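Local structure of alpha-catenin-like protein hmp-1 (Caenorhabditis elegans, 5H5M) at residues F240-D251 against S282-V293. The protein helps link cadherin and beta-catenin to actin filaments at adherens junctions and is required for cell migration and shape changes during embryonic body enclosure and elongation. Sequence-based numbering, arbitrary orientation.
Sequences FLAVSEAHIVED and SIRGRALRVCDV
In a four-helix bundle of the alpha-catenin M domain, segments 240-251 and 282-293, on helices 237-260 and 276-300, run antiparallel, their axes approaching to 9.6 Å, with a salt bridge joining R286 to D251 at one end. R286 grips the carboxylate side-on: NE meets OD2 of D251 at 2.7 Å in a nearly straight bond (173°), NH2 reaches OD1 at 3.2 Å, and both oxygens use their syn lone pairs. The H247 CB lies over one guanidinium face, while its imidazole is turned 74° from that plane. With an alanine at R286, D251 would probably be left to R254, D121 would lose a salt bridge, and H247 CB the flat group it packs on. Beside the bridge, D251 CB rests on I283 CG1 at 3.5 Å. Farther along, V290 spreads its methyls, CG1 to L241 CD2 and CG2 to S244 CB (3.7 Å). The F240 side chain, with CG anti to the backbone N (chi1 -175°), sets CE2 4.0 Å from V293 CG2. D251 also pairs with R254 in its own helix, while R286 to D121 and H247 to D117 tie the pair to helix 92-122; helix 345-374 packs on L241, and helix 305-339 on C291.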
loop_
_atom_site.group_PDB
_atom_site.type_symbol
_atom_site.label_atom_id
_atom_site.label_comp_id
_atom_site.label_asym_id
_atom_site.label_seq_id
_atom_site.Cartn_x
_atom_site.Cartn_y
_atom_site.Cartn_z
ATOM N N PHE A 240 -3.347 6.972 0.419
ATOM C CA PHE A 240 -2.165 6.570 -0.326
ATOM C C PHE A 240 -1.017 7.551 -0.122
ATOM O O PHE A 240 0.124 7.139 0.051
ATOM C CB PHE A 240 -2.467 6.432 -1.817
ATOM C CG PHE A 240 -1.307 5.895 -2.603
ATOM C CD1 PHE A 240 -1.023 4.539 -2.599
ATOM C CD2 PHE A 240 -0.482 6.747 -3.322
ATOM C CE1 PHE A 240 0.052 4.039 -3.308
ATOM C CE2 PHE A 240 0.593 6.252 -4.036
ATOM C CZ PHE A 240 0.862 4.896 -4.025
ATOM N N LEU A 241 -1.324 8.843 -0.128
ATOM C CA LEU A 241 -0.297 9.862 0.036
ATOM C C LEU A 241 0.228 9.907 1.468
ATOM O O LEU A 241 1.415 10.149 1.690
ATOM C CB LEU A 241 -0.837 11.234 -0.371
ATOM C CG LEU A 241 -1.236 11.379 -1.842
ATOM C CD1 LEU A 241 -1.584 12.819 -2.150
ATOM C CD2 LEU A 241 -0.133 10.883 -2.768
ATOM N N ALA A 242 -0.654 9.671 2.437
ATOM C CA ALA A 242 -0.265 9.697 3.845
ATOM C C ALA A 242 0.648 8.519 4.179
ATOM O O ALA A 242 1.637 8.671 4.898
ATOM C CB ALA A 242 -1.498 9.687 4.742
ATOM N N VAL A 243 0.310 7.348 3.651
ATOM C CA VAL A 243 1.123 6.154 3.843
ATOM C C VAL A 243 2.430 6.253 3.052
ATOM O O VAL A 243 3.495 5.899 3.560
ATOM C CB VAL A 243 0.352 4.878 3.434
ATOM C CG1 VAL A 243 1.284 3.682 3.351
ATOM C CG2 VAL A 243 -0.784 4.607 4.412
ATOM N N SER A 244 2.347 6.745 1.819
ATOM C CA SER A 244 3.537 6.942 0.991
ATOM C C SER A 244 4.552 7.834 1.696
ATOM O O SER A 244 5.743 7.522 1.737
ATOM C CB SER A 244 3.173 7.551 -0.365
ATOM O OG SER A 244 2.507 6.610 -1.188
ATOM N N GLU A 245 4.069 8.936 2.257
ATOM C CA GLU A 245 4.930 9.866 2.976
ATOM C C GLU A 245 5.555 9.201 4.202
ATOM O O GLU A 245 6.743 9.365 4.467
ATOM C CB GLU A 245 4.140 11.108 3.388
ATOM C CG GLU A 245 4.945 12.151 4.129
ATOM C CD GLU A 245 4.096 13.329 4.568
ATOM O OE1 GLU A 245 3.197 13.738 3.800
ATOM O OE2 GLU A 245 4.323 13.842 5.684
ATOM N N ALA A 246 4.750 8.443 4.939
ATOM C CA ALA A 246 5.232 7.751 6.126
ATOM C C ALA A 246 6.239 6.661 5.761
ATOM O O ALA A 246 7.197 6.421 6.491
ATOM C CB ALA A 246 4.063 7.156 6.906
ATOM N N HIS A 247 6.015 6.003 4.629
ATOM C CA HIS A 247 6.888 4.918 4.201
ATOM C C HIS A 247 8.233 5.445 3.698
ATOM O O HIS A 247 9.264 4.799 3.879
ATOM C CB HIS A 247 6.203 4.076 3.123
ATOM C CG HIS A 247 5.193 3.109 3.662
ATOM N ND1 HIS A 247 4.600 2.141 2.886
ATOM C CD2 HIS A 247 4.682 2.963 4.910
ATOM C CE1 HIS A 247 3.763 1.434 3.631
ATOM N NE2 HIS A 247 3.794 1.916 4.859
ATOM N N ILE A 248 8.217 6.615 3.066
ATOM C CA ILE A 248 9.445 7.271 2.624
ATOM C C ILE A 248 10.336 7.592 3.827
ATOM O O ILE A 248 11.561 7.468 3.758
ATOM C CB ILE A 248 9.136 8.560 1.826
ATOM C CG1 ILE A 248 8.578 8.206 0.446
ATOM C CG2 ILE A 248 10.380 9.410 1.662
ATOM C CD1 ILE A 248 8.094 9.400 -0.343
ATOM N N VAL A 249 9.711 7.983 4.934
ATOM C CA VAL A 249 10.428 8.215 6.184
ATOM C C VAL A 249 11.035 6.914 6.714
ATOM O O VAL A 249 12.203 6.885 7.108
ATOM C CB VAL A 249 9.505 8.831 7.255
ATOM C CG1 VAL A 249 10.173 8.811 8.632
ATOM C CG2 VAL A 249 9.108 10.247 6.860
ATOM N N GLU A 250 10.241 5.845 6.715
ATOM C CA GLU A 250 10.720 4.516 7.108
ATOM C C GLU A 250 11.923 4.072 6.280
ATOM O O GLU A 250 12.907 3.564 6.823
ATOM C CB GLU A 250 9.614 3.471 6.964
ATOM C CG GLU A 250 8.483 3.572 7.963
ATOM C CD GLU A 250 7.487 2.434 7.807
ATOM O OE1 GLU A 250 6.406 2.490 8.433
ATOM O OE2 GLU A 250 7.789 1.481 7.055
ATOM N N ASP A 251 11.830 4.254 4.965
ATOM C CA ASP A 251 12.917 3.888 4.060
ATOM C C ASP A 251 14.202 4.632 4.400
ATOM O O ASP A 251 15.283 4.046 4.399
ATOM C CB ASP A 251 12.534 4.170 2.608
ATOM C CG ASP A 251 11.388 3.310 2.126
ATOM O OD1 ASP A 251 11.152 2.234 2.720
ATOM O OD2 ASP A 251 10.728 3.713 1.143
ATOM N N SER A 282 13.533 1.982 -2.980
ATOM C CA SER A 282 12.154 2.029 -2.492
ATOM C C SER A 282 11.601 3.445 -2.562
ATOM O O SER A 282 10.474 3.662 -3.007
ATOM C CB SER A 282 12.060 1.504 -1.055
ATOM O OG SER A 282 12.392 0.128 -0.980
ATOM N N ILE A 283 12.399 4.404 -2.107
ATOM C CA ILE A 283 12.008 5.806 -2.122
ATOM C C ILE A 283 11.698 6.276 -3.540
ATOM O O ILE A 283 10.685 6.932 -3.780
ATOM C CB ILE A 283 13.102 6.688 -1.504
ATOM C CG1 ILE A 283 13.219 6.390 -0.010
ATOM C CG2 ILE A 283 12.804 8.162 -1.733
ATOM C CD1 ILE A 283 14.248 7.219 0.713
ATOM N N ARG A 284 12.562 5.918 -4.484
ATOM C CA ARG A 284 12.354 6.290 -5.878
ATOM C C ARG A 284 11.043 5.710 -6.410
ATOM O O ARG A 284 10.239 6.423 -7.015
ATOM C CB ARG A 284 13.527 5.823 -6.744
ATOM C CG ARG A 284 13.347 6.136 -8.220
ATOM C CD ARG A 284 14.524 5.659 -9.060
ATOM N NE ARG A 284 14.305 5.940 -10.478
ATOM C CZ ARG A 284 14.731 7.035 -11.101
ATOM N NH1 ARG A 284 15.419 7.955 -10.439
ATOM N NH2 ARG A 284 14.477 7.204 -12.392
ATOM N N GLY A 285 10.836 4.417 -6.173
ATOM C CA GLY A 285 9.642 3.732 -6.627
ATOM C C GLY A 285 8.364 4.322 -6.061
ATOM O O GLY A 285 7.404 4.555 -6.795
ATOM N N ARG A 286 8.354 4.566 -4.754
ATOM C CA ARG A 286 7.190 5.141 -4.088
ATOM C C ARG A 286 6.906 6.556 -4.584
ATOM O O ARG A 286 5.751 6.927 -4.807
ATOM C CB ARG A 286 7.389 5.157 -2.572
ATOM C CG ARG A 286 7.517 3.787 -1.920
ATOM C CD ARG A 286 7.429 3.914 -0.404
ATOM N NE ARG A 286 8.251 2.932 0.296
ATOM C CZ ARG A 286 7.843 1.711 0.633
ATOM N NH1 ARG A 286 6.618 1.305 0.324
ATOM N NH2 ARG A 286 8.666 0.893 1.274
ATOM N N ALA A 287 7.966 7.340 -4.750
ATOM C CA ALA A 287 7.845 8.714 -5.219
ATOM C C ALA A 287 7.233 8.766 -6.612
ATOM O O ALA A 287 6.398 9.623 -6.902
ATOM C CB ALA A 287 9.209 9.405 -5.211
ATOM N N LEU A 288 7.648 7.843 -7.473
ATOM C CA LEU A 288 7.130 7.798 -8.833
ATOM C C LEU A 288 5.677 7.322 -8.852
ATOM O O LEU A 288 4.882 7.755 -9.692
ATOM C CB LEU A 288 8.007 6.905 -9.714
ATOM C CG LEU A 288 9.353 7.526 -10.102
ATOM C CD1 LEU A 288 10.192 6.576 -10.952
ATOM C CD2 LEU A 288 9.138 8.849 -10.826
ATOM N N ARG A 289 5.330 6.434 -7.924
ATOM C CA ARG A 289 3.944 6.000 -7.772
ATOM C C ARG A 289 3.058 7.174 -7.351
ATOM O O ARG A 289 1.942 7.327 -7.845
ATOM C CB ARG A 289 3.844 4.860 -6.756
ATOM C CG ARG A 289 4.184 3.497 -7.331
ATOM C CD ARG A 289 3.026 2.960 -8.172
ATOM N NE ARG A 289 1.919 2.515 -7.327
ATOM C CZ ARG A 289 0.634 2.614 -7.653
ATOM N NH1 ARG A 289 0.271 3.153 -8.811
ATOM N NH2 ARG A 289 -0.293 2.183 -6.811
ATOM N N VAL A 290 3.571 8.001 -6.445
ATOM C CA VAL A 290 2.880 9.215 -6.020
ATOM C C VAL A 290 2.621 10.133 -7.217
ATOM O O VAL A 290 1.532 10.686 -7.362
ATOM C CB VAL A 290 3.689 9.977 -4.943
ATOM C CG1 VAL A 290 3.194 11.417 -4.795
ATOM C CG2 VAL A 290 3.624 9.245 -3.618
ATOM N N CYS A 291 3.619 10.279 -8.082
ATOM C CA CYS A 291 3.464 11.079 -9.296
ATOM C C CYS A 291 2.374 10.520 -10.207
ATOM O O CYS A 291 1.525 11.267 -10.696
ATOM C CB CYS A 291 4.788 11.166 -10.063
ATOM S SG CYS A 291 6.086 12.100 -9.210
ATOM N N ASP A 292 2.404 9.208 -10.434
ATOM C CA ASP A 292 1.416 8.549 -11.292
ATOM C C ASP A 292 -0.010 8.749 -10.791
ATOM O O ASP A 292 -0.909 9.106 -11.555
ATOM C CB ASP A 292 1.700 7.051 -11.393
ATOM C CG ASP A 292 2.922 6.742 -12.229
ATOM O OD1 ASP A 292 3.333 7.610 -13.026
ATOM O OD2 ASP A 292 3.466 5.625 -12.091
ATOM N N VAL A 293 -0.203 8.517 -9.498
ATOM C CA VAL A 293 -1.528 8.513 -8.892
ATOM C C VAL A 293 -2.128 9.916 -8.808
ATOM O O VAL A 293 -3.330 10.098 -8.999
ATOM C CB VAL A 293 -1.474 7.868 -7.487
ATOM C CG1 VAL A 293 -2.776 8.060 -6.742
ATOM C CG2 VAL A 293 -1.153 6.383 -7.605
#